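3-ketosteroid-delta4-5alpha-dehydrogenase (Rhodococcus jostii, PDB 4AT2) probably catalyses the FAD-dependent introduction of a 4,5 double bond into 3-ketosteroids, a step of bacterial steroid catabolism, and binds 4-androstene-3,17-dione. Local coordinates at residues 105-110 / 182-187; 134-139 / 144-149. All blocks are in the same frame, centred on the assembly; numbering follows the deposited sequence.

Interaction 1: residues 105-110 / 182-187; sequences PENMKT and APRGHV
Met-108 covers one face of the Arg-184 guanidinium with its CA, offset toward the rim, and with its side-chain CG, which lies 3.5 Å from Arg-184 NE. The two chains cross at an angle, and SD passes 4.0 Å from Arg-184 CD. With CG turned anti to the backbone N (chi1 -173°) and the chain extended beyond it, the methionine runs out from the helix across the arginine instead of folding back. On the opposite face of the guanidinium the carbonyl oxygen of Ala-182 sits over the centre, 3.8 Å above the plane, so the flat cation is sandwiched between a helix residue and its own loop. Asn-107 comes in at the guanidinium edge: its ND2 lies 3.3 Å from Arg-184 NH2 with the amide plane turned 64° from the guanidinium plane. Both groups are donors, so this is proximity without a bond, and the acceptors lie beside them. Asp-103 takes a salt bridge from Arg-184 NE and a hydrogen bond from Asn-107 ND2, which also donates to Ala-180 O. The carboxylate probably offsets the buried arginine charge. Helix 105-115 thus rests against the loop leading into strand 185-186, the middle strand of a small antiparallel sheet, with helix 122-130 packing on Met-108 and helix 94-98 on Arg-184.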
ATOM      1  N   PRO A 105     -20.506  17.717 -12.231  1.00 11.48           N
ATOM      2  CA  PRO A 105     -20.244  16.602 -11.326  1.00 11.62           C
ATOM      3  C   PRO A 105     -19.714  15.362 -12.038  1.00 11.90           C
ATOM      4  O   PRO A 105     -18.845  14.681 -11.484  1.00 11.68           O
ATOM      5  CB  PRO A 105     -21.601  16.348 -10.679  1.00 11.89           C
ATOM      6  CG  PRO A 105     -22.234  17.705 -10.670  1.00 12.07           C
ATOM      7  CD  PRO A 105     -21.842  18.301 -11.996  1.00 11.85           C
ATOM      8  N   GLU A 106     -20.197  15.081 -13.251  1.00 12.75           N
ATOM      9  CA  GLU A 106     -19.703  13.912 -13.980  1.00 13.37           C
ATOM     10  C   GLU A 106     -18.242  14.070 -14.388  1.00 12.27           C
ATOM     11  O   GLU A 106     -17.461  13.119 -14.291  1.00 11.68           O
ATOM     12  CB  GLU A 106     -20.570  13.578 -15.202  1.00 16.08           C
ATOM     13  CG  GLU A 106     -20.238  12.222 -15.840  1.00 19.31           C
ATOM     14  CD  GLU A 106     -20.134  11.068 -14.837  1.00 22.19           C
ATOM     15  OE1 GLU A 106     -21.066  10.855 -14.016  1.00 24.89           O
ATOM     16  OE2 GLU A 106     -19.090  10.372 -14.857  1.00 25.48           O
ATOM     17  N   ASN A 107     -17.884  15.267 -14.847  1.00 11.32           N
ATOM     18  CA  ASN A 107     -16.506  15.541 -15.245  1.00 10.54           C
ATOM     19  C   ASN A 107     -15.560  15.477 -14.040  1.00  9.91           C
ATOM     20  O   ASN A 107     -14.472  14.895 -14.107  1.00  9.52           O
ATOM     21  CB  ASN A 107     -16.420  16.899 -15.935  1.00 10.68           C
ATOM     22  CG  ASN A 107     -15.074  17.127 -16.577  1.00 10.46           C
ATOM     23  OD1 ASN A 107     -14.600  16.299 -17.367  1.00 10.47           O
ATOM     24  ND2 ASN A 107     -14.433  18.240 -16.228  1.00 10.14           N
ATOM     25  N   MET A 108     -16.000  16.065 -12.934  1.00  9.56           N
ATOM     26  CA  MET A 108     -15.242  16.016 -11.695  1.00  9.29           C
ATOM     27  C   MET A 108     -15.033  14.571 -11.234  1.00  9.35           C
ATOM     28  O   MET A 108     -13.923  14.197 -10.849  1.00  9.08           O
ATOM     29  CB  MET A 108     -15.963  16.833 -10.630  1.00  9.18           C
ATOM     30  CG  MET A 108     -15.189  17.003  -9.346  1.00  8.87           C
ATOM     31  SD  MET A 108     -16.152  18.087  -8.284  1.00  8.94           S
ATOM     32  CE  MET A 108     -15.268  17.869  -6.748  1.00  8.58           C
ATOM     33  N   LYS A 109     -16.096  13.771 -11.284  1.00  9.74           N
ATOM     34  CA  LYS A 109     -16.021  12.365 -10.867  1.00  9.92           C
ATOM     35  C   LYS A 109     -15.031  11.589 -11.751  1.00  9.68           C
ATOM     36  O   LYS A 109     -14.210  10.815 -11.252  1.00  9.63           O
ATOM     37  CB  LYS A 109     -17.417  11.705 -10.903  1.00 10.64           C
ATOM     38  CG  LYS A 109     -17.374  10.200 -10.627  1.00 11.19           C
ATOM     39  CD  LYS A 109     -18.716   9.509 -10.839  1.00 12.38           C
ATOM     40  CE  LYS A 109     -18.527   7.996 -10.896  1.00 12.52           C
ATOM     41  NZ  LYS A 109     -19.820   7.266 -10.756  1.00 13.29           N
ATOM     42  N   THR A 110     -15.093  11.821 -13.060  1.00  9.58           N
ATOM     43  CA  THR A 110     -14.217  11.129 -14.005  1.00  9.28           C
ATOM     44  C   THR A 110     -12.762  11.425 -13.677  1.00  9.04           C
ATOM     45  O   THR A 110     -11.923  10.513 -13.623  1.00  9.04           O
ATOM     46  CB  THR A 110     -14.564  11.510 -15.453  1.00  9.64           C
ATOM     47  OG1 THR A 110     -15.914  11.099 -15.718  1.00 10.00           O
ATOM     48  CG2 THR A 110     -13.618  10.806 -16.452  1.00  9.63           C
ATOM     49  N   ALA A 182     -10.454  21.263 -15.498  1.00  8.50           N
ATOM     50  CA  ALA A 182     -11.151  22.321 -14.787  1.00  8.38           C
ATOM     51  C   ALA A 182     -10.428  22.473 -13.459  1.00  8.20           C
ATOM     52  O   ALA A 182     -10.128  21.478 -12.799  1.00  8.10           O
ATOM     53  CB  ALA A 182     -12.615  21.958 -14.552  1.00  8.61           C
ATOM     54  N   PRO A 183     -10.125  23.715 -13.070  1.00  8.18           N
ATOM     55  CA  PRO A 183      -9.472  23.953 -11.790  1.00  8.03           C
ATOM     56  C   PRO A 183     -10.478  23.790 -10.670  1.00  8.02           C
ATOM     57  O   PRO A 183     -11.610  24.275 -10.783  1.00  8.22           O
ATOM     58  CB  PRO A 183      -8.989  25.404 -11.917  1.00  8.19           C
ATOM     59  CG  PRO A 183      -9.980  26.040 -12.846  1.00  8.46           C
ATOM     60  CD  PRO A 183     -10.334  24.957 -13.841  1.00  8.44           C
ATOM     61  N   ARG A 184     -10.059  23.121  -9.596  1.00  7.90           N
ATOM     62  CA  ARG A 184     -10.957  22.821  -8.486  1.00  7.89           C
ATOM     63  C   ARG A 184     -10.354  23.213  -7.142  1.00  7.93           C
ATOM     64  O   ARG A 184     -10.965  22.999  -6.107  1.00  7.91           O
ATOM     65  CB  ARG A 184     -11.331  21.334  -8.513  1.00  7.65           C
ATOM     66  CG  ARG A 184     -12.100  20.973  -9.785  1.00  7.71           C
ATOM     67  CD  ARG A 184     -12.714  19.584  -9.757  1.00  7.60           C
ATOM     68  NE  ARG A 184     -13.247  19.297 -11.091  1.00  7.76           N
ATOM     69  CZ  ARG A 184     -12.608  18.584 -12.014  1.00  7.63           C
ATOM     70  NH1 ARG A 184     -11.427  18.020 -11.750  1.00  7.27           N
ATOM     71  NH2 ARG A 184     -13.163  18.426 -13.211  1.00  7.68           N
ATOM     72  N   GLY A 185      -9.154  23.790  -7.154  1.00  8.10           N
ATOM     73  CA  GLY A 185      -8.566  24.276  -5.905  1.00  8.20           C
ATOM     74  C   GLY A 185      -9.186  25.612  -5.510  1.00  8.65           C
ATOM     75  O   GLY A 185      -8.786  26.658  -6.031  1.00  8.82           O
ATOM     76  N   HIS A 186     -10.166  25.573  -4.601  1.00  8.78           N
ATOM     77  CA  HIS A 186     -10.827  26.789  -4.091  1.00  9.36           C
ATOM     78  C   HIS A 186     -10.141  27.227  -2.831  1.00  9.72           C
ATOM     79  O   HIS A 186     -10.015  26.440  -1.903  1.00  9.80           O
ATOM     80  CB  HIS A 186     -12.304  26.523  -3.818  1.00  9.31           C
ATOM     81  CG  HIS A 186     -13.128  26.309  -5.068  1.00  9.22           C
ATOM     82  ND1 HIS A 186     -12.915  25.281  -5.924  1.00  9.05           N
ATOM     83  CD2 HIS A 186     -14.201  27.028  -5.574  1.00  9.55           C
ATOM     84  CE1 HIS A 186     -13.819  25.351  -6.920  1.00  9.20           C
ATOM     85  NE2 HIS A 186     -14.603  26.423  -6.701  1.00  9.47           N
ATOM     86  N   VAL A 187      -9.690  28.477  -2.781  1.00 10.40           N
ATOM     87  CA  VAL A 187      -8.818  28.922  -1.680  1.00 11.13           C
ATOM     88  C   VAL A 187      -9.435  30.140  -1.010  1.00 11.82           C
ATOM     89  O   VAL A 187      -9.683  31.141  -1.674  1.00 11.99           O
ATOM     90  CB  VAL A 187      -7.395  29.258  -2.196  1.00 11.22           C
ATOM     91  CG1 VAL A 187      -6.444  29.595  -1.044  1.00 11.85           C
ATOM     92  CG2 VAL A 187      -6.842  28.089  -3.007  1.00 11.26           C
TER

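Interaction 2: residues 134-139 / 144-149; sequences EHYNWL and VPFKES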
ATOM      1  N   GLU A 134     -23.296  22.667  -3.842  1.00 11.77           N
ATOM      2  CA  GLU A 134     -24.044  22.953  -2.609  1.00 12.21           C
ATOM      3  C   GLU A 134     -23.081  23.202  -1.451  1.00 11.98           C
ATOM      4  O   GLU A 134     -23.293  24.107  -0.633  1.00 12.10           O
ATOM      5  CB  GLU A 134     -25.018  21.810  -2.270  1.00 13.02           C
ATOM      6  CG  GLU A 134     -25.973  22.100  -1.097  1.00 14.03           C
ATOM      7  CD  GLU A 134     -25.341  21.928   0.282  1.00 14.52           C
ATOM      8  OE1 GLU A 134     -24.278  21.281   0.378  1.00 15.00           O
ATOM      9  OE2 GLU A 134     -25.905  22.439   1.281  1.00 15.52           O
ATOM     10  N   HIS A 135     -22.010  22.412  -1.399  1.00 11.24           N
ATOM     11  CA  HIS A 135     -21.045  22.534  -0.315  1.00 11.10           C
ATOM     12  C   HIS A 135     -20.259  23.825  -0.390  1.00 11.04           C
ATOM     13  O   HIS A 135     -20.036  24.471   0.638  1.00 11.25           O
ATOM     14  CB  HIS A 135     -20.149  21.304  -0.263  1.00 10.76           C
ATOM     15  CG  HIS A 135     -19.229  21.270   0.927  1.00 10.50           C
ATOM     16  ND1 HIS A 135     -19.680  21.325   2.197  1.00 10.56           N
ATOM     17  CD2 HIS A 135     -17.846  21.177   1.002  1.00 10.52           C
ATOM     18  CE1 HIS A 135     -18.632  21.286   3.046  1.00 10.45           C
ATOM     19  NE2 HIS A 135     -17.508  21.194   2.310  1.00 10.35           N
ATOM     20  N   TYR A 136     -19.877  24.240  -1.600  1.00 10.98           N
ATOM     21  CA  TYR A 136     -19.211  25.537  -1.780  1.00 11.10           C
ATOM     22  C   TYR A 136     -20.123  26.640  -1.241  1.00 11.33           C
ATOM     23  O   TYR A 136     -19.682  27.504  -0.497  1.00 11.29           O
ATOM     24  CB  TYR A 136     -18.893  25.810  -3.256  1.00 11.05           C
ATOM     25  CG  TYR A 136     -18.342  27.209  -3.484  1.00 11.25           C
ATOM     26  CD1 TYR A 136     -16.993  27.491  -3.271  1.00 11.14           C
ATOM     27  CD2 TYR A 136     -19.183  28.252  -3.880  1.00 11.56           C
ATOM     28  CE1 TYR A 136     -16.487  28.777  -3.459  1.00 11.37           C
ATOM     29  CE2 TYR A 136     -18.690  29.541  -4.066  1.00 11.78           C
ATOM     30  CZ  TYR A 136     -17.342  29.796  -3.865  1.00 11.85           C
ATOM     31  OH  TYR A 136     -16.849  31.076  -4.051  1.00 12.16           O
ATOM     32  N   ASN A 137     -21.386  26.605  -1.653  1.00 11.59           N
ATOM     33  CA  ASN A 137     -22.372  27.590  -1.230  1.00 12.25           C
ATOM     34  C   ASN A 137     -22.595  27.592   0.282  1.00 12.22           C
ATOM     35  O   ASN A 137     -22.771  28.640   0.893  1.00 12.57           O
ATOM     36  CB  ASN A 137     -23.686  27.366  -1.986  1.00 12.73           C
ATOM     37  CG  ASN A 137     -23.561  27.680  -3.464  1.00 13.15           C
ATOM     38  OD1 ASN A 137     -22.698  28.467  -3.865  1.00 13.84           O
ATOM     39  ND2 ASN A 137     -24.409  27.060  -4.285  1.00 13.23           N
ATOM     40  N   TRP A 138     -22.567  26.401   0.867  1.00 12.11           N
ATOM     41  CA  TRP A 138     -22.684  26.221   2.307  1.00 12.15           C
ATOM     42  C   TRP A 138     -21.541  26.892   3.033  1.00 12.05           C
ATOM     43  O   TRP A 138     -21.757  27.593   4.027  1.00 12.13           O
ATOM     44  CB  TRP A 138     -22.747  24.728   2.605  1.00 12.27           C
ATOM     45  CG  TRP A 138     -23.036  24.380   4.040  1.00 12.47           C
ATOM     46  CD1 TRP A 138     -24.277  24.126   4.622  1.00 12.86           C
ATOM     47  CD2 TRP A 138     -22.065  24.215   5.111  1.00 12.43           C
ATOM     48  NE1 TRP A 138     -24.136  23.821   5.947  1.00 12.92           N
ATOM     49  CE2 TRP A 138     -22.833  23.864   6.308  1.00 12.64           C
ATOM     50  CE3 TRP A 138     -20.678  24.318   5.200  1.00 12.40           C
ATOM     51  CZ2 TRP A 138     -22.216  23.623   7.528  1.00 12.78           C
ATOM     52  CZ3 TRP A 138     -20.068  24.080   6.444  1.00 12.68           C
ATOM     53  CH2 TRP A 138     -20.824  23.737   7.571  1.00 12.61           C
ATOM     54  N   LEU A 139     -20.322  26.727   2.527  1.00 11.56           N
ATOM     55  CA  LEU A 139     -19.149  27.387   3.117  1.00 11.75           C
ATOM     56  C   LEU A 139     -19.248  28.906   3.022  1.00 12.21           C
ATOM     57  O   LEU A 139     -18.976  29.624   3.998  1.00 12.45           O
ATOM     58  CB  LEU A 139     -17.857  26.912   2.439  1.00 11.35           C
ATOM     59  CG  LEU A 139     -17.547  25.436   2.664  1.00 11.02           C
ATOM     60  CD1 LEU A 139     -16.436  24.968   1.700  1.00 10.70           C
ATOM     61  CD2 LEU A 139     -17.164  25.178   4.122  1.00 11.12           C
ATOM     62  N   VAL A 144     -17.137  31.965   4.842  1.00 14.18           N
ATOM     63  CA  VAL A 144     -15.830  31.724   4.229  1.00 13.82           C
ATOM     64  C   VAL A 144     -15.749  32.567   2.960  1.00 14.09           C
ATOM     65  O   VAL A 144     -16.577  32.389   2.062  1.00 14.24           O
ATOM     66  CB  VAL A 144     -15.617  30.233   3.866  1.00 13.15           C
ATOM     67  CG1 VAL A 144     -14.234  30.021   3.245  1.00 13.01           C
ATOM     68  CG2 VAL A 144     -15.774  29.350   5.101  1.00 13.05           C
ATOM     69  N   PRO A 145     -14.758  33.484   2.876  1.00 14.30           N
ATOM     70  CA  PRO A 145     -14.677  34.364   1.713  1.00 14.57           C
ATOM     71  C   PRO A 145     -13.801  33.785   0.594  1.00 14.40           C
ATOM     72  O   PRO A 145     -12.798  33.131   0.872  1.00 14.34           O
ATOM     73  CB  PRO A 145     -14.018  35.620   2.298  1.00 14.98           C
ATOM     74  CG  PRO A 145     -13.093  35.089   3.353  1.00 14.71           C
ATOM     75  CD  PRO A 145     -13.708  33.797   3.867  1.00 14.67           C
ATOM     76  N   PHE A 146     -14.193  34.007  -0.654  1.00 14.40           N
ATOM     77  CA  PHE A 146     -13.375  33.597  -1.798  1.00 14.50           C
ATOM     78  C   PHE A 146     -13.276  34.752  -2.784  1.00 15.14           C
ATOM     79  O   PHE A 146     -14.289  35.380  -3.127  1.00 15.77           O
ATOM     80  CB  PHE A 146     -13.953  32.374  -2.526  1.00 13.92           C
ATOM     81  CG  PHE A 146     -14.037  31.129  -1.686  1.00 13.50           C
ATOM     82  CD1 PHE A 146     -15.174  30.867  -0.928  1.00 13.55           C
ATOM     83  CD2 PHE A 146     -13.005  30.193  -1.690  1.00 13.01           C
ATOM     84  CE1 PHE A 146     -15.272  29.709  -0.161  1.00 13.42           C
ATOM     85  CE2 PHE A 146     -13.100  29.031  -0.929  1.00 12.90           C
ATOM     86  CZ  PHE A 146     -14.238  28.785  -0.165  1.00 13.10           C
ATOM     87  N   LYS A 147     -12.061  35.033  -3.239  1.00 15.59           N
ATOM     88  CA  LYS A 147     -11.875  36.034  -4.276  1.00 16.52           C
ATOM     89  C   LYS A 147     -12.168  35.397  -5.625  1.00 16.34           C
ATOM     90  O   LYS A 147     -11.647  34.324  -5.929  1.00 15.78           O
ATOM     91  CB  LYS A 147     -10.452  36.566  -4.262  1.00 17.16           C
ATOM     92  CG  LYS A 147     -10.274  37.777  -5.157  1.00 18.31           C
ATOM     93  CD  LYS A 147      -8.869  38.314  -5.016  1.00 19.46           C
ATOM     94  CE  LYS A 147      -8.615  39.434  -6.011  1.00 21.49           C
ATOM     95  NZ  LYS A 147      -7.319  40.090  -5.682  1.00 22.53           N
ATOM     96  N   GLU A 148     -12.992  36.056  -6.437  1.00 16.88           N
ATOM     97  CA  GLU A 148     -13.394  35.485  -7.722  1.00 17.18           C
ATOM     98  C   GLU A 148     -12.325  35.786  -8.782  1.00 16.51           C
ATOM     99  O   GLU A 148     -12.529  36.576  -9.703  1.00 17.02           O
ATOM    100  CB  GLU A 148     -14.826  35.931  -8.105  1.00 18.50           C
ATOM    101  CG  GLU A 148     -15.850  35.426  -7.086  1.00 19.96           C
ATOM    102  CD  GLU A 148     -17.310  35.528  -7.522  1.00 21.17           C
ATOM    103  OE1 GLU A 148     -17.691  36.551  -8.124  1.00 20.88           O
ATOM    104  OE2 GLU A 148     -18.080  34.570  -7.228  1.00 22.24           O
ATOM    105  N   SER A 149     -11.161  35.162  -8.604  1.00 15.34           N
ATOM    106  CA  SER A 149     -10.031  35.310  -9.515  1.00 14.89           C
ATOM    107  C   SER A 149      -9.222  34.022  -9.510  1.00 13.54           C
ATOM    108  O   SER A 149      -9.196  33.281  -8.506  1.00 12.82           O
ATOM    109  CB  SER A 149      -9.145  36.486  -9.111  1.00 15.75           C
ATOM    110  OG  SER A 149      -8.710  36.325  -7.781  1.00 17.46           O
TER
HETATM  111  O   HOH W   1     -18.421  33.017  -4.944  1.00 18.76           O
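The Phe-146 ring receives Tyr-136 CE1 over one face, 3.5 Å above its plane and offset toward the rim, while a water lies at the edge of the Tyr-136 ring, in its plane. The chain leaving helix 132-141 doubles back here along the helix's C-terminal part, a reversal from helix to loop within the FAD-binding domain. The two rings meet obliquely, planes at 40° and centroids 4.8 Å apart, and the side chains slide past each other in opposite directions. Tyr-136 reaches across because its CG stands anti to the backbone N (chi1 174°), which carries the phenol out to the returning chain and sets OH 3.5 Å from Phe-146 CB. An alanine in place of Phe-146 would keep that CB but is likely to leave Tyr-136 CE1 without its ring partner and let the phenol shift. Nearer the turn, Val-144 N donates to Leu-139 O at 3.1 Å, a bond from residue i+5 back to i that ties the returning chain to the last turn of the helix. Val-144 CG2 packs 4.2 Å from Leu-139 CB, and Leu-204 of helix 202-214 touches both side chains. At the far end, Glu-148, the centre of an inverse gamma turn, is linked to the phenol through the water, which lies 2.7 Å from Tyr-136 OH and donates to Glu-148 OE2 at 2.8 Å.

In the fold
Interaction 2 is nested along the chain within the loop closed by interaction 1, their centres 14 Å apart. The touching residues are buried except Asn-107 in interaction 1 and Phe-146 in interaction 2, both partly exposed, yet neither contact reaches the bound ligands: the nearest side chains stay about 11 Å from FAD. Interaction 1 buries a cation between helix 105-115 and the approach to strand 185-186, with its counter-charge supplied from outside the two segments; interaction 2 joins neighbouring parts of the chain by aromatic and aliphatic packing, a backbone bond and a water. His-186 and Val-187 connect them: His-186 CD2 lies 3.6 Å from Tyr-136 CE1, and Val-187 O 3.5 Å from Phe-146 CD2. Helix 94-98 touches both.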